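Local structure of cellobiose 2-epimerase (Ruminococcus albus, 3VW5) at residues A[46-49]-A[50-54]; A[137-140]-A[141-145]; A[313-316]-A[317-320]. The protein is a cellobiose 2-epimerase that probably interconverts cellobiose and 4-O-beta-D-glucopyranosyl-D-mannose, turning over the sugar without prior modification. The protein carries 2 engineered substitutions. All coordinates share one frame; numbering follows the deposited sequence.

Contact 1 (A[46-49]-A[50-54]); sequences GVIL and HSRIL
His50 closes back on Gly46 with two bonds to a single carbonyl. Its backbone N reaches Gly46 O at 3.2 Å as part of the first helical turn, and its ring nitrogen ND1 reaches Gly46 O at 3.1 Å with a nearly straight N-H (166°). The oxygen lies at the ring edge, close to the imidazole plane, yet the ring nitrogen sits above the carbonyl plane, not on a lone pair; the two donors come from opposite faces of that plane. With CG beside the backbone N (chi1 -79°), the ring folds back toward the helix start, and the other ring nitrogen, NE2, accepts from Phe29 N, so both ring nitrogens are held and the rotation of the ring is fixed. Phe79 stacks on the same ring.

Directed hydrogen bonds thus fix this polar corner. At the next residue, Ser51 N binds Val47 O at 2.8 Å. On the other side the side chains hold one another by van der Waals contact only: Leu49 CD1 meets Ile53 CD1 at 3.7 Å, and the chain of Arg52, extended from CG to NE, runs alongside Ile48, whose CG2 lies over one face of the guanidinium, toward its rim, 3.9 Å from Arg52 NE. Neither side is open to solvent: all the touching residues are buried, and the cover includes Phe114, in a cation-pi contact with Arg52, and helix 67-84, which touches Val47, Ser51 and Leu54. The whole is a buried helix start with Gly46 as N-cap, where a strand end passes straight into helix 47-64 of the (alpha/alpha)6 barrel.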
ATOM      1  N   GLY A  46      -5.791  -3.762 -13.896  1.00 44.24           N
ATOM      2  CA  GLY A  46      -5.965  -2.568 -13.084  1.00 38.97           C
ATOM      3  C   GLY A  46      -4.670  -1.793 -12.973  1.00 44.67           C
ATOM      4  O   GLY A  46      -3.581  -2.384 -12.894  1.00 46.60           O
ATOM      5  N   VAL A  47      -4.763  -0.466 -12.963  1.00 42.00           N
ATOM      6  CA  VAL A  47      -3.542   0.326 -12.958  1.00 39.29           C
ATOM      7  C   VAL A  47      -2.893   0.401 -11.572  1.00 37.14           C
ATOM      8  O   VAL A  47      -1.663   0.447 -11.463  1.00 39.32           O
ATOM      9  CB  VAL A  47      -3.702   1.703 -13.663  1.00 41.34           C
ATOM     10  CG1 VAL A  47      -5.009   1.747 -14.467  1.00 37.59           C
ATOM     11  CG2 VAL A  47      -3.578   2.848 -12.690  1.00 37.62           C
ATOM     12  N   ILE A  48      -3.698   0.378 -10.515  1.00 35.82           N
ATOM     13  CA  ILE A  48      -3.133   0.241  -9.170  1.00 37.44           C
ATOM     14  C   ILE A  48      -2.305  -1.049  -9.030  1.00 36.77           C
ATOM     15  O   ILE A  48      -1.277  -1.073  -8.356  1.00 40.40           O
ATOM     16  CB  ILE A  48      -4.212   0.329  -8.070  1.00 36.71           C
ATOM     17  CG1 ILE A  48      -4.015   1.602  -7.248  1.00 45.48           C
ATOM     18  CG2 ILE A  48      -4.124  -0.846  -7.132  1.00 38.73           C
ATOM     19  CD1 ILE A  48      -5.276   2.048  -6.546  1.00 50.48           C
ATOM     20  N   LEU A  49      -2.758  -2.107  -9.685  1.00 30.08           N
ATOM     21  CA  LEU A  49      -2.058  -3.372  -9.691  1.00 33.81           C
ATOM     22  C   LEU A  49      -0.699  -3.218 -10.369  1.00 40.51           C
ATOM     23  O   LEU A  49       0.313  -3.688  -9.855  1.00 39.42           O
ATOM     24  CB  LEU A  49      -2.907  -4.445 -10.397  1.00 35.03           C
ATOM     25  CG  LEU A  49      -2.257  -5.779 -10.778  1.00 34.58           C
ATOM     26  CD1 LEU A  49      -1.654  -6.457  -9.574  1.00 34.10           C
ATOM     27  CD2 LEU A  49      -3.239  -6.700 -11.482  1.00 35.91           C
ATOM     28  N   HIS A  50      -0.681  -2.559 -11.527  1.00 40.78           N
ATOM     29  CA  HIS A  50       0.563  -2.349 -12.245  1.00 35.62           C
ATOM     30  C   HIS A  50       1.511  -1.401 -11.534  1.00 38.13           C
ATOM     31  O   HIS A  50       2.724  -1.606 -11.544  1.00 42.66           O
ATOM     32  CB  HIS A  50       0.302  -1.917 -13.678  1.00 35.12           C
ATOM     33  CG  HIS A  50      -0.072  -3.058 -14.566  1.00 46.37           C
ATOM     34  ND1 HIS A  50      -1.310  -3.663 -14.512  1.00 43.34           N
ATOM     35  CD2 HIS A  50       0.645  -3.744 -15.489  1.00 46.33           C
ATOM     36  CE1 HIS A  50      -1.347  -4.655 -15.383  1.00 41.05           C
ATOM     37  NE2 HIS A  50      -0.175  -4.726 -15.988  1.00 38.39           N
ATOM     38  N   SER A  51       0.981  -0.376 -10.891  1.00 32.60           N
ATOM     39  CA  SER A  51       1.864   0.490 -10.145  1.00 31.17           C
ATOM     40  C   SER A  51       2.503  -0.269  -8.999  1.00 32.27           C
ATOM     41  O   SER A  51       3.676  -0.080  -8.704  1.00 30.61           O
ATOM     42  CB  SER A  51       1.121   1.723  -9.656  1.00 32.62           C
ATOM     43  OG  SER A  51       0.681   2.470 -10.766  1.00 31.48           O
ATOM     44  N   ARG A  52       1.733  -1.146  -8.361  1.00 37.23           N
ATOM     45  CA  ARG A  52       2.253  -1.918  -7.233  1.00 37.05           C
ATOM     46  C   ARG A  52       3.309  -2.941  -7.662  1.00 33.53           C
ATOM     47  O   ARG A  52       4.316  -3.157  -6.965  1.00 28.84           O
ATOM     48  CB  ARG A  52       1.117  -2.556  -6.452  1.00 33.14           C
ATOM     49  CG  ARG A  52       0.309  -1.538  -5.697  1.00 39.61           C
ATOM     50  CD  ARG A  52      -1.021  -2.075  -5.209  1.00 39.36           C
ATOM     51  NE  ARG A  52      -1.574  -1.243  -4.147  1.00 44.43           N
ATOM     52  CZ  ARG A  52      -2.617  -1.578  -3.389  1.00 49.50           C
ATOM     53  NH1 ARG A  52      -3.239  -2.741  -3.563  1.00 50.82           N
ATOM     54  NH2 ARG A  52      -3.033  -0.749  -2.446  1.00 44.62           N
ATOM     55  N   ILE A  53       3.082  -3.554  -8.818  1.00 31.35           N
ATOM     56  CA  ILE A  53       4.091  -4.418  -9.403  1.00 36.95           C
ATOM     57  C   ILE A  53       5.354  -3.599  -9.720  1.00 35.15           C
ATOM     58  O   ILE A  53       6.462  -3.977  -9.315  1.00 32.47           O
ATOM     59  CB  ILE A  53       3.552  -5.155 -10.625  1.00 37.24           C
ATOM     60  CG1 ILE A  53       2.448  -6.103 -10.180  1.00 34.07           C
ATOM     61  CG2 ILE A  53       4.659  -5.941 -11.340  1.00 35.36           C
ATOM     62  CD1 ILE A  53       1.587  -6.648 -11.318  1.00 33.32           C
ATOM     63  N   LEU A  54       5.176  -2.463 -10.403  1.00 39.04           N
ATOM     64  CA  LEU A  54       6.292  -1.545 -10.698  1.00 32.09           C
ATOM     65  C   LEU A  54       7.034  -1.179  -9.420  1.00 33.68           C
ATOM     66  O   LEU A  54       8.260  -1.295  -9.345  1.00 37.29           O
ATOM     67  CB  LEU A  54       5.819  -0.285 -11.431  1.00 32.00           C
ATOM     68  CG  LEU A  54       6.904   0.763 -11.741  1.00 38.29           C
ATOM     69  CD1 LEU A  54       8.158   0.136 -12.341  1.00 35.35           C
ATOM     70  CD2 LEU A  54       6.407   1.897 -12.631  1.00 30.67           C
TER

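Contact 2 (A[137-140]-A[141-145]); sequences RLFE and DIEKN. Engineered in segment 137-140: Leu138 (natural residue Pro).
Asp141 tucks its carboxylate back along the helix, against Arg137 and Leu138 one turn earlier. CG stands beside the backbone N (chi1 -69°), which brings OD2 to 4.0 Å from CD2 of Leu138, an engineered residue where the natural protein has proline. The nearby Arg137 O cannot bond to the carboxylate, since both are acceptors; it takes Asp141 N instead, at 3.1 Å. OD2 finds its donor in Gly91 N, and Arg137 NE stays 5.5 Å from OD2, too far for a salt bridge. Asp141 O is gripped twice by Asn145, through its backbone N and through ND2 at 3.2 Å, the latter in the carbonyl plane on a lone pair.

Glu140 contributes mainly its backbone. Its carbonyl oxygen receives Lys144 N at 2.8 Å, and Lys144 CB leans on the same atom, while both charged chains run out to the exposed side.

Phe139 offers a ring face to Glu143. CG of Glu143 sits 4.2 Å from the ring centroid, 18° off the normal and shifted toward the rim, a CH-pi contact. A bend at chi2 then leaves the carboxylate plane 16° from that of the ring; Arg204 makes a salt bridge to OE1, and the hydroxyls of Tyr152 and Tyr189 bond to OE2.

Helix 129-145 ends here, its inner side formed by Leu138 and Ile142 against helix 109-126. Ile142 also touches helix 179-196, Phe139 packs between helices 179-196 and 199-216, and Glu143 reaches Tyr152 on strand 151-156.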
ATOM      1  N   ARG A 137       4.903  15.090 -13.059  1.00 37.91           N
ATOM      2  CA  ARG A 137       3.733  15.387 -13.866  1.00 39.21           C
ATOM      3  C   ARG A 137       2.450  15.024 -13.107  1.00 39.95           C
ATOM      4  O   ARG A 137       1.483  15.785 -13.106  1.00 34.40           O
ATOM      5  CB  ARG A 137       3.770  14.660 -15.214  1.00 37.38           C
ATOM      6  CG  ARG A 137       2.606  15.068 -16.095  1.00 41.89           C
ATOM      7  CD  ARG A 137       2.439  14.196 -17.316  1.00 48.42           C
ATOM      8  NE  ARG A 137       2.404  14.996 -18.540  1.00 57.39           N
ATOM      9  CZ  ARG A 137       3.469  15.239 -19.311  1.00 72.49           C
ATOM     10  NH1 ARG A 137       4.674  14.730 -19.002  1.00 65.03           N
ATOM     11  NH2 ARG A 137       3.330  15.990 -20.401  1.00 77.40           N
ATOM     12  N   LEU A 138       2.461  13.855 -12.464  1.00 38.28           N
ATOM     13  CA  LEU A 138       1.294  13.356 -11.748  1.00 38.36           C
ATOM     14  C   LEU A 138       1.101  14.053 -10.390  1.00 36.65           C
ATOM     15  O   LEU A 138      -0.021  14.326  -9.968  1.00 34.25           O
ATOM     16  CB  LEU A 138       1.378  11.836 -11.587  1.00 37.60           C
ATOM     17  CG  LEU A 138       1.360  11.028 -12.880  1.00 33.50           C
ATOM     18  CD1 LEU A 138       1.543   9.562 -12.578  1.00 33.87           C
ATOM     19  CD2 LEU A 138       0.075  11.254 -13.651  1.00 30.75           C
ATOM     20  N   PHE A 139       2.201  14.337  -9.712  1.00 34.50           N
ATOM     21  CA  PHE A 139       2.162  15.223  -8.554  1.00 36.47           C
ATOM     22  C   PHE A 139       1.452  16.550  -8.893  1.00 40.34           C
ATOM     23  O   PHE A 139       0.585  16.992  -8.149  1.00 38.12           O
ATOM     24  CB  PHE A 139       3.583  15.475  -8.053  1.00 31.66           C
ATOM     25  CG  PHE A 139       3.710  16.624  -7.102  1.00 34.06           C
ATOM     26  CD1 PHE A 139       3.410  16.464  -5.755  1.00 38.02           C
ATOM     27  CD2 PHE A 139       4.182  17.857  -7.536  1.00 36.37           C
ATOM     28  CE1 PHE A 139       3.548  17.521  -4.862  1.00 38.25           C
ATOM     29  CE2 PHE A 139       4.326  18.926  -6.637  1.00 34.08           C
ATOM     30  CZ  PHE A 139       4.010  18.751  -5.304  1.00 35.54           C
ATOM     31  N   GLU A 140       1.812  17.173 -10.018  1.00 37.18           N
ATOM     32  CA  GLU A 140       1.170  18.417 -10.432  1.00 36.89           C
ATOM     33  C   GLU A 140      -0.322  18.233 -10.693  1.00 40.75           C
ATOM     34  O   GLU A 140      -1.146  19.069 -10.292  1.00 40.02           O
ATOM     35  CB  GLU A 140       1.862  19.006 -11.660  1.00 35.98           C
ATOM     36  CG  GLU A 140       3.164  19.699 -11.314  1.00 37.82           C
ATOM     37  CD  GLU A 140       3.745  20.477 -12.473  1.00 48.58           C
ATOM     38  OE1 GLU A 140       3.717  19.965 -13.626  1.00 47.73           O
ATOM     39  OE2 GLU A 140       4.230  21.610 -12.225  1.00 50.10           O
ATOM     40  N   ASP A 141      -0.667  17.134 -11.357  1.00 37.61           N
ATOM     41  CA  ASP A 141      -2.058  16.825 -11.646  1.00 40.46           C
ATOM     42  C   ASP A 141      -2.886  16.670 -10.378  1.00 40.13           C
ATOM     43  O   ASP A 141      -4.042  17.070 -10.350  1.00 44.00           O
ATOM     44  CB  ASP A 141      -2.183  15.558 -12.504  1.00 43.79           C
ATOM     45  CG  ASP A 141      -1.665  15.758 -13.914  1.00 47.64           C
ATOM     46  OD1 ASP A 141      -1.371  16.929 -14.264  1.00 50.75           O
ATOM     47  OD2 ASP A 141      -1.559  14.755 -14.669  1.00 45.59           O
ATOM     48  N   ILE A 142      -2.309  16.078  -9.338  1.00 39.27           N
ATOM     49  CA  ILE A 142      -3.053  15.866  -8.101  1.00 40.17           C
ATOM     50  C   ILE A 142      -3.330  17.207  -7.445  1.00 38.35           C
ATOM     51  O   ILE A 142      -4.451  17.486  -7.003  1.00 40.52           O
ATOM     52  CB  ILE A 142      -2.307  14.928  -7.106  1.00 40.56           C
ATOM     53  CG1 ILE A 142      -2.467  13.464  -7.516  1.00 39.96           C
ATOM     54  CG2 ILE A 142      -2.837  15.080  -5.690  1.00 37.64           C
ATOM     55  CD1 ILE A 142      -1.593  12.528  -6.699  1.00 33.73           C
ATOM     56  N   GLU A 143      -2.303  18.044  -7.399  1.00 40.08           N
ATOM     57  CA  GLU A 143      -2.418  19.337  -6.743  1.00 40.11           C
ATOM     58  C   GLU A 143      -3.321  20.307  -7.520  1.00 38.58           C
ATOM     59  O   GLU A 143      -4.033  21.103  -6.921  1.00 40.30           O
ATOM     60  CB  GLU A 143      -1.043  19.935  -6.482  1.00 35.59           C
ATOM     61  CG  GLU A 143      -0.119  19.052  -5.647  1.00 35.75           C
ATOM     62  CD  GLU A 143      -0.585  18.860  -4.213  1.00 42.33           C
ATOM     63  OE1 GLU A 143      -0.775  19.862  -3.487  1.00 44.42           O
ATOM     64  OE2 GLU A 143      -0.752  17.692  -3.801  1.00 41.94           O
ATOM     65  N   LYS A 144      -3.313  20.217  -8.843  1.00 37.86           N
ATOM     66  CA  LYS A 144      -4.172  21.059  -9.664  1.00 40.90           C
ATOM     67  C   LYS A 144      -5.655  20.699  -9.515  1.00 41.82           C
ATOM     68  O   LYS A 144      -6.500  21.566  -9.275  1.00 43.77           O
ATOM     69  CB  LYS A 144      -3.777  20.921 -11.137  1.00 45.98           C
ATOM     70  CG  LYS A 144      -4.310  22.025 -12.050  1.00 41.96           C
ATOM     71  CD  LYS A 144      -3.953  23.375 -11.451  1.00 46.78           C
ATOM     72  CE  LYS A 144      -3.610  24.414 -12.513  1.00 49.06           C
ATOM     73  NZ  LYS A 144      -4.836  25.010 -13.119  1.00 55.67           N
ATOM     74  N   ASN A 145      -5.968  19.417  -9.658  1.00 39.03           N
ATOM     75  CA  ASN A 145      -7.349  19.003  -9.844  1.00 41.37           C
ATOM     76  C   ASN A 145      -8.076  18.402  -8.645  1.00 42.06           C
ATOM     77  O   ASN A 145      -9.309  18.343  -8.652  1.00 47.05           O
ATOM     78  CB  ASN A 145      -7.465  18.067 -11.059  1.00 44.48           C
ATOM     79  CG  ASN A 145      -6.915  18.701 -12.327  1.00 46.80           C
ATOM     80  OD1 ASN A 145      -7.552  19.563 -12.924  1.00 50.40           O
ATOM     81  ND2 ASN A 145      -5.715  18.294 -12.728  1.00 47.84           N
TER

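Contact 3 (A[313-316]-A[317-320]); sequences FINA and YQHS
Phe313 begins the contact through its carbonyl alone: its oxygen accepts Tyr317 N at 3.0 Å, while its ring leads away to Gln279 of helix 261-281 and Ser328 of helix 323-340. Ile314 follows in the same manner, its O taking Gln318 N at 2.9 Å. The Gln318 chain starts back over that carbonyl, CG lying 3.4 Å from Ile314 O, before its amide OE1 accepts a bond from Arg385.

Asn315 is gripped at its carbonyl and packed at its side chain. Its O is held by two donors of His319, the backbone N at 3.0 Å and the ring ND1 at 2.9 Å, which approach from opposite faces of the carbonyl plane. The ring bond is fairly straight (163°); the oxygen lies at the ring edge, in the imidazole plane, although ND1 itself stands above the carbonyl plane and off the lone pairs. The side-chain amide of Asn315, with CG swung anti to the backbone N (chi1 -173°), crosses the imidazole obliquely near ND1 and CE1, the planes 50° apart, OD1 resting 3.4 Å from His319 CE1. That amide is fixed from outside by Asp252 on ND2 and Arg385 on OD1. A leucine in place of His319 would probably leave Asn315 O with only its backbone donor and the Asn315 amide without the imidazole it lies against.

Ala316 closes the series. Its O receives the hydroxyl of Ser320 and a weak bond from His319 N, as the backbone leaves the helix; Ser320 OG in turn accepts from Asp322 N in the turn that follows. This C-terminal end of helix 303-318 lies among three helices, with Ala316 and Ser320 between helices 261-281 and 323-340, and Asn315 and His319 against helix 241-258.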
ATOM      1  N   PHE A 313       5.156  -3.451  13.854  1.00 39.38           N
ATOM      2  CA  PHE A 313       5.621  -3.925  15.149  1.00 40.66           C
ATOM      3  C   PHE A 313       7.150  -3.848  15.297  1.00 41.64           C
ATOM      4  O   PHE A 313       7.663  -3.525  16.377  1.00 42.07           O
ATOM      5  CB  PHE A 313       5.141  -5.357  15.384  1.00 38.87           C
ATOM      6  CG  PHE A 313       3.702  -5.458  15.793  1.00 38.76           C
ATOM      7  CD1 PHE A 313       3.081  -4.408  16.469  1.00 37.07           C
ATOM      8  CD2 PHE A 313       2.965  -6.610  15.510  1.00 38.56           C
ATOM      9  CE1 PHE A 313       1.753  -4.498  16.856  1.00 32.32           C
ATOM     10  CE2 PHE A 313       1.639  -6.710  15.891  1.00 39.12           C
ATOM     11  CZ  PHE A 313       1.033  -5.647  16.568  1.00 42.05           C
ATOM     12  N   ILE A 314       7.866  -4.176  14.221  1.00 39.97           N
ATOM     13  CA  ILE A 314       9.320  -4.096  14.219  1.00 42.53           C
ATOM     14  C   ILE A 314       9.739  -2.637  14.360  1.00 43.52           C
ATOM     15  O   ILE A 314      10.604  -2.301  15.173  1.00 46.47           O
ATOM     16  CB  ILE A 314       9.919  -4.721  12.945  1.00 44.13           C
ATOM     17  CG1 ILE A 314       9.731  -6.244  12.990  1.00 43.31           C
ATOM     18  CG2 ILE A 314      11.390  -4.331  12.782  1.00 34.23           C
ATOM     19  CD1 ILE A 314      10.259  -6.968  11.781  1.00 38.12           C
ATOM     20  N   ASN A 315       9.092  -1.781  13.575  1.00 38.92           N
ATOM     21  CA  ASN A 315       9.265  -0.343  13.668  1.00 40.58           C
ATOM     22  C   ASN A 315       9.005   0.190  15.077  1.00 45.73           C
ATOM     23  O   ASN A 315       9.732   1.064  15.567  1.00 46.89           O
ATOM     24  CB  ASN A 315       8.348   0.359  12.671  1.00 41.16           C
ATOM     25  CG  ASN A 315       8.606   1.843  12.595  1.00 41.82           C
ATOM     26  OD1 ASN A 315       9.565   2.282  11.959  1.00 43.31           O
ATOM     27  ND2 ASN A 315       7.753   2.627  13.243  1.00 40.85           N
ATOM     28  N   ALA A 316       7.967  -0.335  15.728  1.00 42.32           N
ATOM     29  CA  ALA A 316       7.629   0.096  17.080  1.00 42.73           C
ATOM     30  C   ALA A 316       8.735  -0.310  18.053  1.00 48.84           C
ATOM     31  O   ALA A 316       9.083   0.455  18.962  1.00 51.31           O
ATOM     32  CB  ALA A 316       6.282  -0.460  17.519  1.00 38.56           C
ATOM     33  N   TYR A 317       9.296  -1.502  17.853  1.00 46.42           N
ATOM     34  CA  TYR A 317      10.455  -1.923  18.630  1.00 48.90           C
ATOM     35  C   TYR A 317      11.595  -0.924  18.402  1.00 51.47           C
ATOM     36  O   TYR A 317      12.132  -0.347  19.351  1.00 49.70           O
ATOM     37  CB  TYR A 317      10.893  -3.341  18.247  1.00 51.50           C
ATOM     38  CG  TYR A 317      12.222  -3.731  18.856  1.00 55.97           C
ATOM     39  CD1 TYR A 317      12.321  -4.036  20.213  1.00 59.80           C
ATOM     40  CD2 TYR A 317      13.382  -3.774  18.084  1.00 54.41           C
ATOM     41  CE1 TYR A 317      13.536  -4.381  20.786  1.00 61.08           C
ATOM     42  CE2 TYR A 317      14.609  -4.118  18.646  1.00 55.61           C
ATOM     43  CZ  TYR A 317      14.682  -4.424  19.998  1.00 63.83           C
ATOM     44  OH  TYR A 317      15.893  -4.768  20.578  1.00 59.21           O
ATOM     45  N   GLN A 318      11.935  -0.701  17.136  1.00 47.22           N
ATOM     46  CA  GLN A 318      13.015   0.218  16.791  1.00 48.52           C
ATOM     47  C   GLN A 318      12.890   1.606  17.433  1.00 49.15           C
ATOM     48  O   GLN A 318      13.896   2.243  17.721  1.00 50.16           O
ATOM     49  CB  GLN A 318      13.157   0.349  15.283  1.00 41.91           C
ATOM     50  CG  GLN A 318      13.705  -0.891  14.627  1.00 42.13           C
ATOM     51  CD  GLN A 318      13.921  -0.716  13.132  1.00 48.52           C
ATOM     52  OE1 GLN A 318      13.018  -0.302  12.398  1.00 49.89           O
ATOM     53  NE2 GLN A 318      15.123  -1.037  12.671  1.00 47.75           N
ATOM     54  N   HIS A 319      11.665   2.070  17.660  1.00 47.87           N
ATOM     55  CA  HIS A 319      11.454   3.384  18.257  1.00 45.01           C
ATOM     56  C   HIS A 319      11.273   3.325  19.767  1.00 50.14           C
ATOM     57  O   HIS A 319      11.079   4.362  20.403  1.00 52.58           O
ATOM     58  CB  HIS A 319      10.229   4.066  17.649  1.00 45.25           C
ATOM     59  CG  HIS A 319      10.464   4.643  16.287  1.00 42.66           C
ATOM     60  ND1 HIS A 319      10.436   3.882  15.139  1.00 45.47           N
ATOM     61  CD2 HIS A 319      10.703   5.913  15.887  1.00 42.87           C
ATOM     62  CE1 HIS A 319      10.660   4.655  14.093  1.00 42.31           C
ATOM     63  NE2 HIS A 319      10.824   5.893  14.519  1.00 38.50           N
ATOM     64  N   SER A 320      11.326   2.132  20.352  1.00 53.69           N
ATOM     65  CA  SER A 320      10.965   2.008  21.769  1.00 55.56           C
ATOM     66  C   SER A 320      11.886   1.131  22.628  1.00 57.36           C
ATOM     67  O   SER A 320      12.011   1.363  23.832  1.00 57.99           O
ATOM     68  CB  SER A 320       9.524   1.509  21.902  1.00 48.64           C
ATOM     69  OG  SER A 320       9.424   0.171  21.456  1.00 54.47           O
TER

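How the contacts relate
Contact 1 is wholly buried, its centre lying nearer the middle of the chain than the other two, which are only partly buried. Contacts 1 and 2, with centres about 19 Å apart, do not touch, but both pack side chains on helix 109-126. Contact 3 lies across the chain's centre from contact 1, centres about 29 Å apart, and packs on other helices. Contacts 1 and 3 share a device, a histidine ND1 bonded to the carbonyl four residues back, used at a helix start in one and a helix end in the other. Contact 2 differs: acidic side chains and a CH-pi contact mark a helix with one charged, exposed side.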